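Long-range contacts in heroin esterase (Rhodococcus sp., PDB 1LZL), which probably hydrolyses acetyl esters such as heroin, using an alpha/beta hydrolase fold: residues A[84-89]-A[116-121]; A[179-184]-A[248-253]. All coordinates share one frame; numbering follows the deposited sequence.

In the fold
Both contacts reach the same mixed sheet of the alpha/beta hydrolase fold, and their centres lie 20 Å apart, with nearest atoms about 8 Å apart and no touch between them. Contact 1 closes before contact 2 opens along the chain. It joins the end of strand 79-85 and the HGGG loop that follows it to the loop that leaves the neighbouring strand 112-116. Contact 2 pairs the beginnings of strands 183-187 and 252-257. Strand 153-159 runs between the two pairs and leads to S160, the probable nucleophile. Helix 161-176 is touched by I85 and Y118 of contact 1 and by Q184, L249 and P250 of contact 2.

Contact 1. Residues A[84-89]-A[116-121]; sequences WIHGGG and VEYRLA
Y118 reaches from the loop after strand 112-116 to the backbone and ring of H86, in the HGGG sequence that in relatives of this esterase shapes the oxyanion hole. Its CB points at 84-89, and CG sits between the backbone N and the carbonyl carbon (chi1 61°), which carries the ring across one face of the imidazole. Farther along, Y118 CD2 faces the methyl CG2 of I85, and Y118 CE2 meets that methyl at a tight 3.3 Å, the two side chains crossing at about a right angle. CE2 also lies 3.4 Å from H86 NE2. CZ lies 3.5 Å from H86 CE1, and the rings form an offset stack with planes 17° apart. At the tip, Y118 OH donates to H86 O at 2.7 Å, coming from above the carbonyl plane.

The imidazole is fixed from its other atoms as well. H86 ND1 donates to G87 O (2.7 Å), nearly in the ring plane and on a lone pair of that carbonyl. A water at the ring edge joins H86 NE2 to E117 OE1 and Y118 O; E117 OE1 also accepts from A95 N. Nearer the sheet, V116 N bonds to W84 O at 2.9 Å, and a second water continues the link from H86 N to V116 O.

Around this, I85 and Y118 both pack on L165 of helix 161-176, while helix 128-142 meets I85 through C133, V116 through A136 and Y118 through P129 and D132.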
ATOM      1  N   TRP A  84       4.903   3.308   5.669  1.00  8.68           N
ATOM      2  CA  TRP A  84       3.762   3.361   4.789  1.00  8.23           C
ATOM      3  C   TRP A  84       4.213   3.565   3.349  1.00  8.94           C
ATOM      4  O   TRP A  84       5.150   4.337   3.097  1.00  9.22           O
ATOM      5  CB  TRP A  84       2.838   4.564   5.181  1.00 10.79           C
ATOM      6  CG  TRP A  84       1.650   4.589   4.252  1.00 10.11           C
ATOM      7  CD1 TRP A  84       1.410   5.465   3.254  1.00 13.36           C
ATOM      8  CD2 TRP A  84       0.581   3.649   4.273  1.00 11.66           C
ATOM      9  NE1 TRP A  84       0.236   5.144   2.636  1.00 15.02           N
ATOM     10  CE2 TRP A  84      -0.297   4.042   3.240  1.00 13.29           C
ATOM     11  CE3 TRP A  84       0.249   2.537   5.042  1.00 12.38           C
ATOM     12  CZ2 TRP A  84      -1.481   3.365   2.943  1.00 17.01           C
ATOM     13  CZ3 TRP A  84      -0.932   1.844   4.761  1.00 16.43           C
ATOM     14  CH2 TRP A  84      -1.792   2.268   3.712  1.00 18.69           C
ATOM     15  N   ILE A  85       3.548   2.894   2.421  1.00  8.41           N
ATOM     16  CA  ILE A  85       3.931   2.900   1.012  1.00  7.74           C
ATOM     17  C   ILE A  85       2.697   3.183   0.177  1.00  8.05           C
ATOM     18  O   ILE A  85       1.697   2.433   0.145  1.00  8.47           O
ATOM     19  CB  ILE A  85       4.554   1.527   0.644  1.00  7.71           C
ATOM     20  CG1 ILE A  85       5.671   1.145   1.639  1.00  8.60           C
ATOM     21  CG2 ILE A  85       5.037   1.525  -0.783  1.00  8.01           C
ATOM     22  CD1 ILE A  85       6.095  -0.318   1.527  1.00  9.46           C
ATOM     23  N   HIS A  86       2.733   4.307  -0.549  1.00  8.32           N
ATOM     24  CA  HIS A  86       1.581   4.754  -1.316  1.00  8.59           C
ATOM     25  C   HIS A  86       1.349   3.879  -2.546  1.00  8.72           C
ATOM     26  O   HIS A  86       2.216   3.142  -2.967  1.00  9.29           O
ATOM     27  CB  HIS A  86       1.754   6.191  -1.799  1.00  9.35           C
ATOM     28  CG  HIS A  86       2.778   6.358  -2.886  1.00 10.51           C
ATOM     29  ND1 HIS A  86       2.499   6.152  -4.216  1.00 10.38           N
ATOM     30  CD2 HIS A  86       4.089   6.792  -2.853  1.00 10.01           C
ATOM     31  CE1 HIS A  86       3.566   6.384  -4.958  1.00  9.79           C
ATOM     32  NE2 HIS A  86       4.552   6.782  -4.179  1.00 10.22           N
ATOM     33  N   GLY A  87       0.085   4.023  -3.060  1.00  9.12           N
ATOM     34  CA  GLY A  87      -0.271   3.258  -4.233  1.00 10.29           C
ATOM     35  C   GLY A  87      -0.146   3.985  -5.549  1.00 10.58           C
ATOM     36  O   GLY A  87       0.536   5.024  -5.610  1.00 12.27           O
ATOM     37  N   GLY A  88      -0.743   3.469  -6.614  1.00 10.72           N
ATOM     38  CA  GLY A  88      -0.563   4.116  -7.931  1.00  9.98           C
ATOM     39  C   GLY A  88      -0.060   3.141  -8.966  1.00 10.24           C
ATOM     40  O   GLY A  88       0.564   3.504  -9.993  1.00 11.75           O
ATOM     41  N   GLY A  89      -0.345   1.847  -8.814  1.00 10.21           N
ATOM     42  CA  GLY A  89      -0.027   0.894  -9.843  1.00 11.13           C
ATOM     43  C   GLY A  89       1.443   0.758 -10.192  1.00  9.72           C
ATOM     44  O   GLY A  89       1.768   0.252 -11.274  1.00 10.78           O
ATOM     45  N   VAL A 116       7.149   6.413   2.622  1.00  9.13           N
ATOM     46  CA  VAL A 116       8.349   6.241   1.765  1.00  9.07           C
ATOM     47  C   VAL A 116       8.202   6.744   0.333  1.00  9.28           C
ATOM     48  O   VAL A 116       7.259   6.350  -0.386  1.00 10.37           O
ATOM     49  CB  VAL A 116       8.725   4.745   1.717  1.00 10.73           C
ATOM     50  CG1 VAL A 116       9.989   4.546   0.887  1.00 12.87           C
ATOM     51  CG2 VAL A 116       8.907   4.118   3.090  1.00 11.46           C
ATOM     52  N   GLU A 117       9.125   7.586  -0.103  1.00  9.54           N
ATOM     53  CA  GLU A 117       9.171   8.045  -1.506  1.00  9.44           C
ATOM     54  C   GLU A 117       9.968   7.061  -2.343  1.00 10.11           C
ATOM     55  O   GLU A 117      11.172   7.205  -2.554  1.00 11.06           O
ATOM     56  CB  GLU A 117       9.765   9.442  -1.580  1.00 11.13           C
ATOM     57  CG  GLU A 117       9.586  10.067  -2.967  1.00 14.39           C
ATOM     58  CD  GLU A 117       8.225  10.668  -3.123  1.00 16.33           C
ATOM     59  OE1 GLU A 117       7.289   9.958  -3.516  1.00 14.68           O
ATOM     60  OE2 GLU A 117       8.058  11.868  -2.851  1.00 21.23           O
ATOM     61  N   TYR A 118       9.319   5.974  -2.788  1.00  9.94           N
ATOM     62  CA  TYR A 118      10.021   5.030  -3.653  1.00  9.17           C
ATOM     63  C   TYR A 118      10.079   5.504  -5.086  1.00 10.63           C
ATOM     64  O   TYR A 118       9.244   6.326  -5.531  1.00 10.99           O
ATOM     65  CB  TYR A 118       9.388   3.647  -3.543  1.00 10.50           C
ATOM     66  CG  TYR A 118       7.929   3.537  -3.949  1.00  8.66           C
ATOM     67  CD1 TYR A 118       7.602   3.257  -5.273  1.00  9.72           C
ATOM     68  CD2 TYR A 118       6.921   3.711  -3.025  1.00  8.44           C
ATOM     69  CE1 TYR A 118       6.244   3.169  -5.610  1.00  9.78           C
ATOM     70  CE2 TYR A 118       5.563   3.615  -3.341  1.00  8.61           C
ATOM     71  CZ  TYR A 118       5.259   3.344  -4.649  1.00  9.04           C
ATOM     72  OH  TYR A 118       3.934   3.212  -5.034  1.00  9.94           O
ATOM     73  N   ARG A 119      11.056   4.983  -5.817  1.00  9.59           N
ATOM     74  CA  ARG A 119      11.114   5.354  -7.236  1.00  9.90           C
ATOM     75  C   ARG A 119      10.028   4.671  -8.064  1.00  9.69           C
ATOM     76  O   ARG A 119       9.710   3.502  -7.839  1.00 10.39           O
ATOM     77  CB  ARG A 119      12.466   4.898  -7.788  1.00 10.61           C
ATOM     78  CG  ARG A 119      13.633   5.756  -7.301  1.00 10.62           C
ATOM     79  CD  ARG A 119      14.969   5.149  -7.743  1.00 11.35           C
ATOM     80  NE  ARG A 119      15.097   3.851  -7.039  1.00 10.00           N
ATOM     81  CZ  ARG A 119      16.042   2.966  -7.309  1.00 10.70           C
ATOM     82  NH1 ARG A 119      16.948   3.224  -8.273  1.00 11.65           N
ATOM     83  NH2 ARG A 119      16.100   1.799  -6.650  1.00 10.38           N
ATOM     84  N   LEU A 120       9.470   5.358  -9.032  1.00  9.82           N
ATOM     85  CA  LEU A 120       8.383   4.839  -9.858  1.00  9.90           C
ATOM     86  C   LEU A 120       8.900   4.126 -11.108  1.00 11.05           C
ATOM     87  O   LEU A 120       9.917   4.514 -11.732  1.00 11.42           O
ATOM     88  CB  LEU A 120       7.442   5.960 -10.358  1.00 11.29           C
ATOM     89  CG  LEU A 120       6.745   6.763  -9.260  1.00 11.50           C
ATOM     90  CD1 LEU A 120       5.911   7.828  -9.979  1.00 15.46           C
ATOM     91  CD2 LEU A 120       5.880   5.889  -8.387  1.00 13.55           C
ATOM     92  N   ALA A 121       8.140   3.107 -11.488  1.00 10.59           N
ATOM     93  CA  ALA A 121       8.282   2.490 -12.814  1.00 10.62           C
ATOM     94  C   ALA A 121       7.523   3.284 -13.857  1.00 12.27           C
ATOM     95  O   ALA A 121       6.637   4.045 -13.519  1.00 12.00           O
ATOM     96  CB  ALA A 121       7.756   1.062 -12.727  1.00 13.49           C
TER
HETATM   97  O   HOH W   1       4.563   6.298   0.216  1.00  9.76           O
HETATM   98  O   HOH W   2       7.088   7.566  -4.648  1.00 12.61           O

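Contact 2. Residues A[179-184]-A[248-253]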
ATOM      1  N   VAL A 179      15.582  -7.245  10.132  1.00 12.37           N
ATOM      2  CA  VAL A 179      14.598  -6.335  10.746  1.00 12.87           C
ATOM      3  C   VAL A 179      13.354  -7.114  11.153  1.00 11.29           C
ATOM      4  O   VAL A 179      12.747  -7.715  10.235  1.00 14.31           O
ATOM      5  CB  VAL A 179      14.125  -5.252   9.750  1.00 13.80           C
ATOM      6  CG1 VAL A 179      13.106  -4.319  10.452  1.00 11.65           C
ATOM      7  CG2 VAL A 179      15.313  -4.508   9.209  1.00 13.86           C
ATOM      8  N   PRO A 180      12.962  -7.099  12.413  1.00 11.53           N
ATOM      9  CA  PRO A 180      11.718  -7.765  12.831  1.00 12.22           C
ATOM     10  C   PRO A 180      10.545  -6.823  12.481  1.00 14.14           C
ATOM     11  O   PRO A 180      10.578  -5.616  12.762  1.00 14.48           O
ATOM     12  CB  PRO A 180      11.899  -7.912  14.319  1.00 13.98           C
ATOM     13  CG  PRO A 180      12.646  -6.658  14.697  1.00 16.54           C
ATOM     14  CD  PRO A 180      13.652  -6.455  13.586  1.00 14.52           C
ATOM     15  N   VAL A 181       9.509  -7.365  11.846  1.00 12.27           N
ATOM     16  CA  VAL A 181       8.288  -6.613  11.549  1.00 10.97           C
ATOM     17  C   VAL A 181       7.152  -7.114  12.457  1.00 10.92           C
ATOM     18  O   VAL A 181       6.896  -8.340  12.461  1.00 11.35           O
ATOM     19  CB  VAL A 181       7.964  -6.726  10.041  1.00 11.25           C
ATOM     20  CG1 VAL A 181       6.619  -6.036   9.795  1.00 10.23           C
ATOM     21  CG2 VAL A 181       9.053  -6.115   9.177  1.00 12.22           C
ATOM     22  N   ALA A 182       6.557  -6.205  13.225  1.00 10.93           N
ATOM     23  CA  ALA A 182       5.538  -6.576  14.217  1.00 11.61           C
ATOM     24  C   ALA A 182       4.141  -6.765  13.609  1.00  9.63           C
ATOM     25  O   ALA A 182       3.315  -7.505  14.156  1.00 12.37           O
ATOM     26  CB  ALA A 182       5.450  -5.524  15.311  1.00 10.49           C
ATOM     27  N   PHE A 183       3.875  -6.084  12.499  1.00  9.51           N
ATOM     28  CA  PHE A 183       2.514  -6.022  11.931  1.00  9.23           C
ATOM     29  C   PHE A 183       2.583  -5.653  10.456  1.00  9.27           C
ATOM     30  O   PHE A 183       3.462  -4.860  10.073  1.00  9.49           O
ATOM     31  CB  PHE A 183       1.665  -5.017  12.689  1.00  9.40           C
ATOM     32  CG  PHE A 183       0.170  -5.070  12.355  1.00  9.71           C
ATOM     33  CD1 PHE A 183      -0.596  -6.173  12.700  1.00 11.41           C
ATOM     34  CD2 PHE A 183      -0.428  -4.005  11.700  1.00 11.52           C
ATOM     35  CE1 PHE A 183      -1.964  -6.239  12.444  1.00 12.40           C
ATOM     36  CE2 PHE A 183      -1.793  -4.045  11.446  1.00 13.83           C
ATOM     37  CZ  PHE A 183      -2.552  -5.154  11.792  1.00 13.53           C
ATOM     38  N   GLN A 184       1.677  -6.250   9.673  1.00  9.48           N
ATOM     39  CA  GLN A 184       1.589  -6.019   8.231  1.00  9.58           C
ATOM     40  C   GLN A 184       0.217  -5.515   7.855  1.00  7.75           C
ATOM     41  O   GLN A 184      -0.758  -6.189   8.180  1.00  9.04           O
ATOM     42  CB  GLN A 184       1.935  -7.343   7.533  1.00  9.40           C
ATOM     43  CG  GLN A 184       1.762  -7.249   6.024  1.00 10.01           C
ATOM     44  CD  GLN A 184       2.222  -8.489   5.280  1.00  9.17           C
ATOM     45  OE1 GLN A 184       2.885  -8.357   4.263  1.00 10.70           O
ATOM     46  NE2 GLN A 184       1.832  -9.665   5.786  1.00 11.04           N
ATOM     47  N   GLY A 248       5.631 -17.703   9.339  1.00 15.03           N
ATOM     48  CA  GLY A 248       6.511 -16.780  10.054  1.00 16.97           C
ATOM     49  C   GLY A 248       6.393 -15.338   9.599  1.00 16.81           C
ATOM     50  O   GLY A 248       7.211 -14.525  10.015  1.00 20.72           O
ATOM     51  N   LEU A 249       5.402 -14.976   8.789  1.00 14.45           N
ATOM     52  CA  LEU A 249       5.112 -13.584   8.481  1.00 12.52           C
ATOM     53  C   LEU A 249       4.360 -12.937   9.628  1.00 12.44           C
ATOM     54  O   LEU A 249       3.785 -13.585  10.517  1.00 14.12           O
ATOM     55  CB  LEU A 249       4.340 -13.478   7.148  1.00 10.87           C
ATOM     56  CG  LEU A 249       5.204 -13.923   5.955  1.00 10.99           C
ATOM     57  CD1 LEU A 249       4.343 -14.063   4.708  1.00 13.63           C
ATOM     58  CD2 LEU A 249       6.351 -12.944   5.676  1.00 13.34           C
ATOM     59  N   PRO A 250       4.345 -11.598   9.732  1.00 11.79           N
ATOM     60  CA  PRO A 250       3.730 -10.921  10.862  1.00 12.03           C
ATOM     61  C   PRO A 250       2.197 -10.989  10.863  1.00 10.20           C
ATOM     62  O   PRO A 250       1.628 -11.164   9.792  1.00 10.86           O
ATOM     63  CB  PRO A 250       4.144  -9.441  10.654  1.00 12.63           C
ATOM     64  CG  PRO A 250       5.094  -9.401   9.546  1.00 12.98           C
ATOM     65  CD  PRO A 250       4.883 -10.637   8.725  1.00 12.55           C
ATOM     66  N   PRO A 251       1.559 -10.794  12.019  1.00 11.33           N
ATOM     67  CA  PRO A 251       0.078 -10.623  12.061  1.00 10.31           C
ATOM     68  C   PRO A 251      -0.280  -9.566  11.021  1.00 10.07           C
ATOM     69  O   PRO A 251       0.443  -8.569  10.828  1.00 10.19           O
ATOM     70  CB  PRO A 251      -0.229 -10.147  13.482  1.00 11.61           C
ATOM     71  CG  PRO A 251       0.960 -10.587  14.304  1.00 12.83           C
ATOM     72  CD  PRO A 251       2.134 -10.641  13.360  1.00 12.64           C
ATOM     73  N   THR A 252      -1.365  -9.816  10.295  1.00  9.43           N
ATOM     74  CA  THR A 252      -1.674  -9.023   9.109  1.00  9.32           C
ATOM     75  C   THR A 252      -3.121  -8.575   9.085  1.00  7.53           C
ATOM     76  O   THR A 252      -3.995  -9.325   9.515  1.00  9.81           O
ATOM     77  CB  THR A 252      -1.423  -9.927   7.889  1.00 10.22           C
ATOM     78  OG1 THR A 252      -0.014 -10.224   7.854  1.00 10.08           O
ATOM     79  CG2 THR A 252      -1.787  -9.275   6.538  1.00  9.44           C
ATOM     80  N   TYR A 253      -3.374  -7.397   8.550  1.00  7.68           N
ATOM     81  CA  TYR A 253      -4.697  -6.906   8.237  1.00  8.25           C
ATOM     82  C   TYR A 253      -4.734  -6.830   6.707  1.00  7.75           C
ATOM     83  O   TYR A 253      -3.789  -6.249   6.132  1.00  9.02           O
ATOM     84  CB  TYR A 253      -4.967  -5.526   8.843  1.00  9.83           C
ATOM     85  CG  TYR A 253      -6.323  -4.958   8.433  1.00  9.42           C
ATOM     86  CD1 TYR A 253      -6.488  -4.178   7.293  1.00  9.88           C
ATOM     87  CD2 TYR A 253      -7.457  -5.252   9.196  1.00 10.06           C
ATOM     88  CE1 TYR A 253      -7.718  -3.683   6.917  1.00 10.02           C
ATOM     89  CE2 TYR A 253      -8.729  -4.750   8.861  1.00 10.32           C
ATOM     90  CZ  TYR A 253      -8.824  -3.974   7.713  1.00 10.51           C
ATOM     91  OH  TYR A 253     -10.028  -3.441   7.298  1.00 10.78           O
TER
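Q184, P250 and F183 carry this contact, where two parallel strands of the alpha/beta hydrolase sheet, 183-187 and 252-257, begin side by side. Q184 straddles its neighbour in the usual parallel pattern: its N donates to P251 O and its O accepts from Y253 N, both at 2.9 Å, so that Q184 lies beside T252. Their side chains lie on the same face of the sheet and point the same way, the glutamine packing on A167 and V170 of helix 161-176.

P250 comes in just ahead of the strand. Its CB points at 179-184 and rests 3.5 Å from V181 O, while its CG touches V181 CG1; V170 packs on the same proline.

F183 turns its CB away from 248-253, but with CG anti to the backbone N (chi1 -169°) the ring swings back along the other strand. CD1 comes to 3.2 Å from P251 O, the carbonyl already bonded to Q184 N, and CZ lies 3.8 Å from Y253 CB.

The extended side chain of Q184 ends in a short chain of hydrogen bonds: NE2 donates to T252 OG1 at 2.8 Å, the hydroxyl lying close to the amide plane of Q184, and that hydroxyl donates in turn to P250 O at 2.7 Å.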